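Side-chain contacts in integron cassette protein Vpc_cass2 (Vibrio paracholerae, PDB 3JRT), which is of unknown function but is an all-helical protein encoded by a mobile integron gene cassette, found here as an assembly of two chains: residues G40-A45 and I80-Y85; Y76-N81 and E158-I163. All coordinates share one frame; numbering follows the deposited sequence.

In the fold
Both contacts lie deep in the all-helical chain, each centred about 4 Å from the chain's centre, and their own centres are about 7 Å apart. They share helix 64-91, together with its residues Ile80 and Asn81. Contact 1 pairs this helix with helix 27-53, which precedes it in the chain, whereas contact 2 carries it on to the short helix 157-163, which follows only after most of the chain has passed. The two interfaces touch directly: Ala45 CB lies 3.7 Å from Ile78 CG1, and Cys82 SG and Leu42 both pack on Ile163. One continuous core thus joins three helices, and both contacts also reach the second subunit.

Contact 1. Residues G40-A45 and I80-Y85; sequences GDLTIA and INCRKY
Two polar side chains, Asp41 and Asn81, meet across the contact through a water. It donates to Asp41 OD2 at 2.7 Å and to Asn81 OD1 at 2.6 Å, bridging two acceptors that could not bond each other directly; the water supplies the hydrogens. The side chains lie nearly perpendicular, with carboxylate and amide planes 51° apart. Asn81 CG stands beside its backbone N (chi1 -76°), a turn that sets ND2 3.5 Å from Asp41 CB. That nitrogen is bonded to Ser77 O of its own helix, while Asp41 OD1 forms a salt bridge with Arg72 of the second subunit, tying the bridge to the dimer interface.

The segments belong to the long helices 27-53 and 64-91, which run roughly antiparallel here, their axes 10.1 Å apart at an angle of 150°.

Apolar packing is carried by Leu42, which runs alongside Asn81, the two side chains pointing opposite ways. Its CD2 methyl rests 3.7 Å from Asn81 CB, and CG is nearly as close to the same carbon. Leu42 CD2 also touches Cys82 SG, at a looser 4.3 Å. Val178 and Ile181 of helix 177-188 also pack against Leu42, while Ile114 of helix 104-116 touches Cys82.

Contact 2. Residues Y76-N81 and E158-I163; sequences YSIVIN and EFLDWI
Ile78 presents its two branches to different side chains of segment 158-163. Its CG2 methyl, anti to the backbone N, meets Phe159 at the ring edge, near the ring plane, and lies 4.2 Å from CE2 of that ring. The two side chains lie side by side and head in contrary directions. Phe159 points toward the other segment from its CA, and with CG anti to its own backbone N (chi1 -170°) the CE2 edge is what touches Ile78.

Ile78 CG2 also meets Ile163 CD1, again at 4.2 Å, and so has contacts with residues one helical turn apart. The longer branch of Ile78 ends at CD1, which lies 4.4 Å from the CD2 methyl of Leu160. All these contacts are apolar and none is tight, in keeping with the 12.8 Å between the helix axes.

This is a buried contact between helix 64-91 and the short helix 157-163 of this all-helical fold, the local axes inclined at 51°. Met150 of helix 140-151 touches both Ile78 and Phe159, and Phe151 meets the Phe159 ring edge-to-face. Ala45 of helix 27-53 packs on Ile78 as well.

Within segment 76-81, Asn81 ND2 donates to Ser77 O at 3.0 Å, with a bent N-H...O angle of 139°. It approaches from above the carbonyl plane, on the face opposite Asn81 N, whose backbone bond grips the same oxygen.

Contact 1. Residues G40-A45 and I80-Y85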
ATOM      1  N   GLY A  40       2.632  10.846   8.100  1.00 45.69           N
ATOM      2  CA  GLY A  40       2.807  11.140   6.688  1.00 39.01           C
ATOM      3  C   GLY A  40       2.051  10.204   5.769  1.00 42.66           C
ATOM      4  O   GLY A  40       1.465  10.651   4.783  1.00 44.40           O
ATOM      5  N   ASP A  41       2.071   8.906   6.082  1.00 38.39           N
ATOM      6  CA  ASP A  41       1.400   7.920   5.238  1.00 43.27           C
ATOM      7  C   ASP A  41      -0.131   8.019   5.323  1.00 40.95           C
ATOM      8  O   ASP A  41      -0.807   7.919   4.315  1.00 36.22           O
ATOM      9  CB  ASP A  41       1.899   6.499   5.521  1.00 44.15           C
ATOM     10  CG  ASP A  41       3.407   6.335   5.240  1.00 53.66           C
ATOM     11  OD1 ASP A  41       3.965   7.141   4.469  1.00 48.67           O
ATOM     12  OD2 ASP A  41       4.039   5.402   5.782  1.00 59.55           O
ATOM     13  N   LEU A  42      -0.669   8.237   6.517  1.00 36.71           N
ATOM     14  CA  LEU A  42      -2.112   8.380   6.671  1.00 37.76           C
ATOM     15  C   LEU A  42      -2.560   9.679   6.009  1.00 37.36           C
ATOM     16  O   LEU A  42      -3.568   9.718   5.340  1.00 38.33           O
ATOM     17  CB  LEU A  42      -2.517   8.367   8.143  1.00 34.35           C
ATOM     18  CG  LEU A  42      -2.463   7.028   8.876  1.00 43.32           C
ATOM     19  CD1 LEU A  42      -2.491   7.245  10.398  1.00 35.58           C
ATOM     20  CD2 LEU A  42      -3.590   6.096   8.437  1.00 37.92           C
ATOM     21  N   THR A  43      -1.779  10.736   6.168  1.00 42.66           N
ATOM     22  CA  THR A  43      -2.160  12.022   5.603  1.00 38.67           C
ATOM     23  C   THR A  43      -2.160  11.966   4.080  1.00 41.08           C
ATOM     24  O   THR A  43      -3.053  12.497   3.440  1.00 37.37           O
ATOM     25  CB  THR A  43      -1.216  13.148   6.107  1.00 39.46           C
ATOM     26  OG1 THR A  43      -1.364  13.275   7.520  1.00 46.33           O
ATOM     27  CG2 THR A  43      -1.510  14.502   5.432  1.00 33.00           C
ATOM     28  N   ILE A  44      -1.159  11.318   3.496  1.00 44.55           N
ATOM     29  CA  ILE A  44      -1.047  11.317   2.049  1.00 37.46           C
ATOM     30  C   ILE A  44      -2.099  10.404   1.369  1.00 35.19           C
ATOM     31  O   ILE A  44      -2.641  10.742   0.333  1.00 34.37           O
ATOM     32  CB  ILE A  44       0.379  10.990   1.567  1.00 38.53           C
ATOM     33  CG1 ILE A  44       0.492  11.294   0.079  1.00 37.66           C
ATOM     34  CG2 ILE A  44       0.734   9.519   1.818  1.00 38.99           C
ATOM     35  CD1 ILE A  44       0.415  12.774  -0.232  1.00 37.11           C
ATOM     36  N   ALA A  45      -2.380   9.262   1.969  1.00 32.54           N
ATOM     37  CA  ALA A  45      -3.398   8.357   1.466  1.00 34.26           C
ATOM     38  C   ALA A  45      -4.767   9.049   1.369  1.00 35.14           C
ATOM     39  O   ALA A  45      -5.482   8.894   0.381  1.00 39.40           O
ATOM     40  CB  ALA A  45      -3.479   7.117   2.358  1.00 29.04           C
ATOM     41  N   ILE A  80      -3.289  -0.622   6.605  1.00 47.28           N
ATOM     42  CA  ILE A  80      -1.970  -1.052   7.055  1.00 43.85           C
ATOM     43  C   ILE A  80      -1.476  -0.133   8.170  1.00 40.36           C
ATOM     44  O   ILE A  80      -0.948  -0.587   9.171  1.00 37.53           O
ATOM     45  CB  ILE A  80      -0.954  -1.100   5.892  1.00 47.39           C
ATOM     46  CG1 ILE A  80      -1.134  -2.390   5.077  1.00 35.01           C
ATOM     47  CG2 ILE A  80       0.498  -0.945   6.411  1.00 41.16           C
ATOM     48  CD1 ILE A  80      -0.520  -2.298   3.650  1.00 33.95           C
ATOM     49  N   ASN A  81      -1.682   1.165   8.013  1.00 39.32           N
ATOM     50  CA  ASN A  81      -1.201   2.099   9.016  1.00 41.25           C
ATOM     51  C   ASN A  81      -2.051   2.201  10.280  1.00 44.65           C
ATOM     52  O   ASN A  81      -1.523   2.395  11.371  1.00 47.26           O
ATOM     53  CB  ASN A  81      -0.939   3.454   8.393  1.00 34.34           C
ATOM     54  CG  ASN A  81       0.345   3.449   7.594  1.00 40.33           C
ATOM     55  OD1 ASN A  81       1.417   3.353   8.160  1.00 47.51           O
ATOM     56  ND2 ASN A  81       0.236   3.481   6.288  1.00 33.04           N
ATOM     57  N   CYS A  82      -3.360   2.072  10.132  1.00 36.31           N
ATOM     58  CA  CYS A  82      -4.215   1.995  11.295  1.00 41.78           C
ATOM     59  C   CYS A  82      -3.804   0.819  12.166  1.00 49.84           C
ATOM     60  O   CYS A  82      -3.693   0.966  13.380  1.00 52.47           O
ATOM     61  CB  CYS A  82      -5.687   1.897  10.895  1.00 44.50           C
ATOM     62  SG  CYS A  82      -6.365   3.460  10.308  1.00 45.57           S
ATOM     63  N   ARG A  83      -3.581  -0.344  11.553  1.00 50.13           N
ATOM     64  CA  ARG A  83      -3.160  -1.507  12.325  1.00 49.26           C
ATOM     65  C   ARG A  83      -1.783  -1.256  12.972  1.00 49.00           C
ATOM     66  O   ARG A  83      -1.564  -1.588  14.134  1.00 56.22           O
ATOM     67  CB  ARG A  83      -3.167  -2.783  11.476  1.00 36.32           C
ATOM     68  CG  ARG A  83      -4.541  -3.224  11.006  1.00 44.82           C
ATOM     69  CD  ARG A  83      -5.592  -3.279  12.157  1.00 47.64           C
ATOM     70  NE  ARG A  83      -5.090  -4.041  13.295  1.00 56.21           N
ATOM     71  CZ  ARG A  83      -5.757  -4.276  14.423  1.00 57.24           C
ATOM     72  NH1 ARG A  83      -6.997  -3.829  14.595  1.00 56.44           N
ATOM     73  NH2 ARG A  83      -5.175  -4.973  15.383  1.00 53.69           N
ATOM     74  N   LYS A  84      -0.870  -0.641  12.236  1.00 44.01           N
ATOM     75  CA  LYS A  84       0.434  -0.317  12.799  1.00 47.79           C
ATOM     76  C   LYS A  84       0.301   0.540  14.040  1.00 50.53           C
ATOM     77  O   LYS A  84       1.073   0.392  14.980  1.00 54.19           O
ATOM     78  CB  LYS A  84       1.344   0.368  11.775  1.00 48.81           C
ATOM     79  CG  LYS A  84       1.989  -0.614  10.812  1.00 65.39           C
ATOM     80  CD  LYS A  84       3.133   0.013   9.986  1.00 63.17           C
ATOM     81  CE  LYS A  84       3.766  -1.040   9.077  1.00 62.57           C
ATOM     82  NZ  LYS A  84       4.385  -0.437   7.854  1.00 72.75           N
ATOM     83  N   TYR A  85      -0.681   1.435  14.050  1.00 49.76           N
ATOM     84  CA  TYR A  85      -0.870   2.315  15.194  1.00 52.91           C
ATOM     85  C   TYR A  85      -1.264   1.485  16.401  1.00 58.97           C
ATOM     86  O   TYR A  85      -0.742   1.679  17.505  1.00 63.35           O
ATOM     87  CB  TYR A  85      -1.929   3.378  14.921  1.00 54.50           C
ATOM     88  CG  TYR A  85      -2.382   4.115  16.174  1.00 53.71           C
ATOM     89  CD1 TYR A  85      -1.727   5.266  16.616  1.00 57.91           C
ATOM     90  CD2 TYR A  85      -3.447   3.658  16.912  1.00 53.59           C
ATOM     91  CE1 TYR A  85      -2.137   5.937  17.764  1.00 58.81           C
ATOM     92  CE2 TYR A  85      -3.871   4.318  18.067  1.00 65.11           C
ATOM     93  CZ  TYR A  85      -3.216   5.454  18.485  1.00 62.89           C
ATOM     94  OH  TYR A  85      -3.651   6.099  19.622  1.00 66.55           O
TER
HETATM   95  O   HOH W   1       3.828   4.277   8.217  1.00 45.00           O

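Contact 2. Residues Y76-N81 and E158-I163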
ATOM      1  N   TYR A  76      -5.857   0.400   1.284  1.00 30.61           N
ATOM      2  CA  TYR A  76      -4.869  -0.553   1.793  1.00 38.14           C
ATOM      3  C   TYR A  76      -3.814   0.157   2.651  1.00 38.90           C
ATOM      4  O   TYR A  76      -3.398  -0.328   3.702  1.00 38.39           O
ATOM      5  CB  TYR A  76      -4.204  -1.328   0.652  1.00 33.88           C
ATOM      6  CG  TYR A  76      -5.106  -2.399   0.052  1.00 39.91           C
ATOM      7  CD1 TYR A  76      -6.211  -2.849   0.739  1.00 41.72           C
ATOM      8  CD2 TYR A  76      -4.832  -2.969  -1.193  1.00 41.82           C
ATOM      9  CE1 TYR A  76      -7.043  -3.831   0.214  1.00 49.56           C
ATOM     10  CE2 TYR A  76      -5.663  -3.947  -1.738  1.00 45.97           C
ATOM     11  CZ  TYR A  76      -6.770  -4.370  -1.018  1.00 49.54           C
ATOM     12  OH  TYR A  76      -7.600  -5.343  -1.507  1.00 51.02           O
ATOM     13  N   SER A  77      -3.402   1.333   2.217  1.00 37.14           N
ATOM     14  CA  SER A  77      -2.369   2.025   2.948  1.00 34.62           C
ATOM     15  C   SER A  77      -2.939   2.486   4.304  1.00 35.82           C
ATOM     16  O   SER A  77      -2.316   2.317   5.356  1.00 38.56           O
ATOM     17  CB  SER A  77      -1.843   3.207   2.124  1.00 31.08           C
ATOM     18  OG  SER A  77      -0.871   3.919   2.860  1.00 37.45           O
ATOM     19  N   ILE A  78      -4.119   3.089   4.273  1.00 36.05           N
ATOM     20  CA  ILE A  78      -4.808   3.456   5.517  1.00 35.98           C
ATOM     21  C   ILE A  78      -4.963   2.268   6.482  1.00 39.02           C
ATOM     22  O   ILE A  78      -4.660   2.388   7.665  1.00 40.59           O
ATOM     23  CB  ILE A  78      -6.172   4.085   5.210  1.00 42.59           C
ATOM     24  CG1 ILE A  78      -5.960   5.462   4.561  1.00 35.27           C
ATOM     25  CG2 ILE A  78      -7.049   4.152   6.473  1.00 35.15           C
ATOM     26  CD1 ILE A  78      -7.228   6.012   3.911  1.00 36.97           C
ATOM     27  N   VAL A  79      -5.406   1.112   5.993  1.00 39.51           N
ATOM     28  CA  VAL A  79      -5.617   0.006   6.920  1.00 44.53           C
ATOM     29  C   VAL A  79      -4.299  -0.538   7.462  1.00 48.63           C
ATOM     30  O   VAL A  79      -4.195  -0.870   8.642  1.00 57.76           O
ATOM     31  CB  VAL A  79      -6.569  -1.114   6.361  1.00 30.28           C
ATOM     32  CG1 VAL A  79      -7.936  -0.494   5.978  1.00 29.51           C
ATOM     33  CG2 VAL A  79      -5.942  -1.867   5.168  1.00 32.15           C
ATOM     34  N   ILE A  80      -3.289  -0.622   6.605  1.00 47.28           N
ATOM     35  CA  ILE A  80      -1.970  -1.052   7.055  1.00 43.85           C
ATOM     36  C   ILE A  80      -1.476  -0.133   8.170  1.00 40.36           C
ATOM     37  O   ILE A  80      -0.948  -0.587   9.171  1.00 37.53           O
ATOM     38  CB  ILE A  80      -0.954  -1.100   5.892  1.00 47.39           C
ATOM     39  CG1 ILE A  80      -1.134  -2.390   5.077  1.00 35.01           C
ATOM     40  CG2 ILE A  80       0.498  -0.945   6.411  1.00 41.16           C
ATOM     41  CD1 ILE A  80      -0.520  -2.298   3.650  1.00 33.95           C
ATOM     42  N   ASN A  81      -1.682   1.165   8.013  1.00 39.32           N
ATOM     43  CA  ASN A  81      -1.201   2.099   9.016  1.00 41.25           C
ATOM     44  C   ASN A  81      -2.051   2.201  10.280  1.00 44.65           C
ATOM     45  O   ASN A  81      -1.523   2.395  11.371  1.00 47.26           O
ATOM     46  CB  ASN A  81      -0.939   3.454   8.393  1.00 34.34           C
ATOM     47  CG  ASN A  81       0.345   3.449   7.594  1.00 40.33           C
ATOM     48  OD1 ASN A  81       1.417   3.353   8.160  1.00 47.51           O
ATOM     49  ND2 ASN A  81       0.236   3.481   6.288  1.00 33.04           N
ATOM     50  N   GLU A 158     -16.842  11.132   6.635  1.00 46.61           N
ATOM     51  CA  GLU A 158     -16.731  11.004   8.081  1.00 55.32           C
ATOM     52  C   GLU A 158     -15.423  10.311   8.442  1.00 54.87           C
ATOM     53  O   GLU A 158     -14.596  10.862   9.166  1.00 56.78           O
ATOM     54  CB  GLU A 158     -17.918  10.224   8.638  1.00 63.58           C
ATOM     55  CG  GLU A 158     -18.063  10.258  10.153  1.00 82.51           C
ATOM     56  CD  GLU A 158     -19.441   9.761  10.633  1.00 95.90           C
ATOM     57  OE1 GLU A 158     -20.393   9.720   9.816  1.00 88.78           O
ATOM     58  OE2 GLU A 158     -19.567   9.414  11.832  1.00103.54           O
ATOM     59  N   PHE A 159     -15.239   9.105   7.921  1.00 41.98           N
ATOM     60  CA  PHE A 159     -14.048   8.340   8.222  1.00 45.56           C
ATOM     61  C   PHE A 159     -12.776   9.055   7.763  1.00 44.87           C
ATOM     62  O   PHE A 159     -11.801   9.138   8.505  1.00 48.37           O
ATOM     63  CB  PHE A 159     -14.123   6.954   7.616  1.00 43.94           C
ATOM     64  CG  PHE A 159     -13.040   6.042   8.090  1.00 42.46           C
ATOM     65  CD1 PHE A 159     -13.109   5.465   9.345  1.00 49.23           C
ATOM     66  CD2 PHE A 159     -11.953   5.774   7.298  1.00 42.70           C
ATOM     67  CE1 PHE A 159     -12.117   4.633   9.787  1.00 46.12           C
ATOM     68  CE2 PHE A 159     -10.963   4.939   7.731  1.00 44.09           C
ATOM     69  CZ  PHE A 159     -11.044   4.360   8.969  1.00 44.74           C
ATOM     70  N   LEU A 160     -12.790   9.594   6.552  1.00 40.70           N
ATOM     71  CA  LEU A 160     -11.609  10.316   6.073  1.00 45.07           C
ATOM     72  C   LEU A 160     -11.271  11.485   7.008  1.00 48.73           C
ATOM     73  O   LEU A 160     -10.111  11.697   7.353  1.00 44.23           O
ATOM     74  CB  LEU A 160     -11.818  10.822   4.644  1.00 37.63           C
ATOM     75  CG  LEU A 160     -11.859   9.766   3.534  1.00 46.45           C
ATOM     76  CD1 LEU A 160     -11.947  10.411   2.150  1.00 41.63           C
ATOM     77  CD2 LEU A 160     -10.651   8.820   3.599  1.00 34.09           C
ATOM     78  N   ASP A 161     -12.289  12.245   7.410  1.00 47.29           N
ATOM     79  CA  ASP A 161     -12.072  13.392   8.294  1.00 52.58           C
ATOM     80  C   ASP A 161     -11.574  12.938   9.652  1.00 53.37           C
ATOM     81  O   ASP A 161     -10.825  13.643  10.322  1.00 56.52           O
ATOM     82  CB  ASP A 161     -13.354  14.212   8.457  1.00 51.74           C
ATOM     83  CG  ASP A 161     -13.509  15.258   7.380  1.00 56.84           C
ATOM     84  OD1 ASP A 161     -12.614  15.357   6.515  1.00 54.17           O
ATOM     85  OD2 ASP A 161     -14.526  15.974   7.391  1.00 69.98           O
ATOM     86  N   TRP A 162     -12.007  11.749  10.047  1.00 51.52           N
ATOM     87  CA  TRP A 162     -11.566  11.138  11.287  1.00 52.55           C
ATOM     88  C   TRP A 162     -10.092  10.731  11.218  1.00 43.95           C
ATOM     89  O   TRP A 162      -9.393  10.764  12.224  1.00 51.77           O
ATOM     90  CB  TRP A 162     -12.436   9.923  11.592  1.00 49.10           C
ATOM     91  CG  TRP A 162     -12.087   9.198  12.851  1.00 52.85           C
ATOM     92  CD1 TRP A 162     -12.495   9.509  14.127  1.00 60.53           C
ATOM     93  CD2 TRP A 162     -11.297   8.013  12.964  1.00 46.68           C
ATOM     94  NE1 TRP A 162     -11.993   8.594  15.021  1.00 56.79           N
ATOM     95  CE2 TRP A 162     -11.254   7.666  14.335  1.00 54.99           C
ATOM     96  CE3 TRP A 162     -10.630   7.205  12.042  1.00 49.69           C
ATOM     97  CZ2 TRP A 162     -10.569   6.546  14.802  1.00 57.03           C
ATOM     98  CZ3 TRP A 162      -9.930   6.106  12.510  1.00 58.05           C
ATOM     99  CH2 TRP A 162      -9.906   5.785  13.878  1.00 60.82           C
ATOM    100  N   ILE A 163      -9.632  10.316  10.041  1.00 43.17           N
ATOM    101  CA  ILE A 163      -8.218  10.016   9.858  1.00 44.63           C
ATOM    102  C   ILE A 163      -7.433  11.317   9.812  1.00 51.09           C
ATOM    103  O   ILE A 163      -6.525  11.546  10.602  1.00 51.87           O
ATOM    104  CB  ILE A 163      -7.946   9.288   8.535  1.00 42.21           C
ATOM    105  CG1 ILE A 163      -8.629   7.920   8.497  1.00 41.89           C
ATOM    106  CG2 ILE A 163      -6.433   9.141   8.322  1.00 40.40           C
ATOM    107  CD1 ILE A 163      -8.063   6.940   9.495  1.00 50.86           C
TER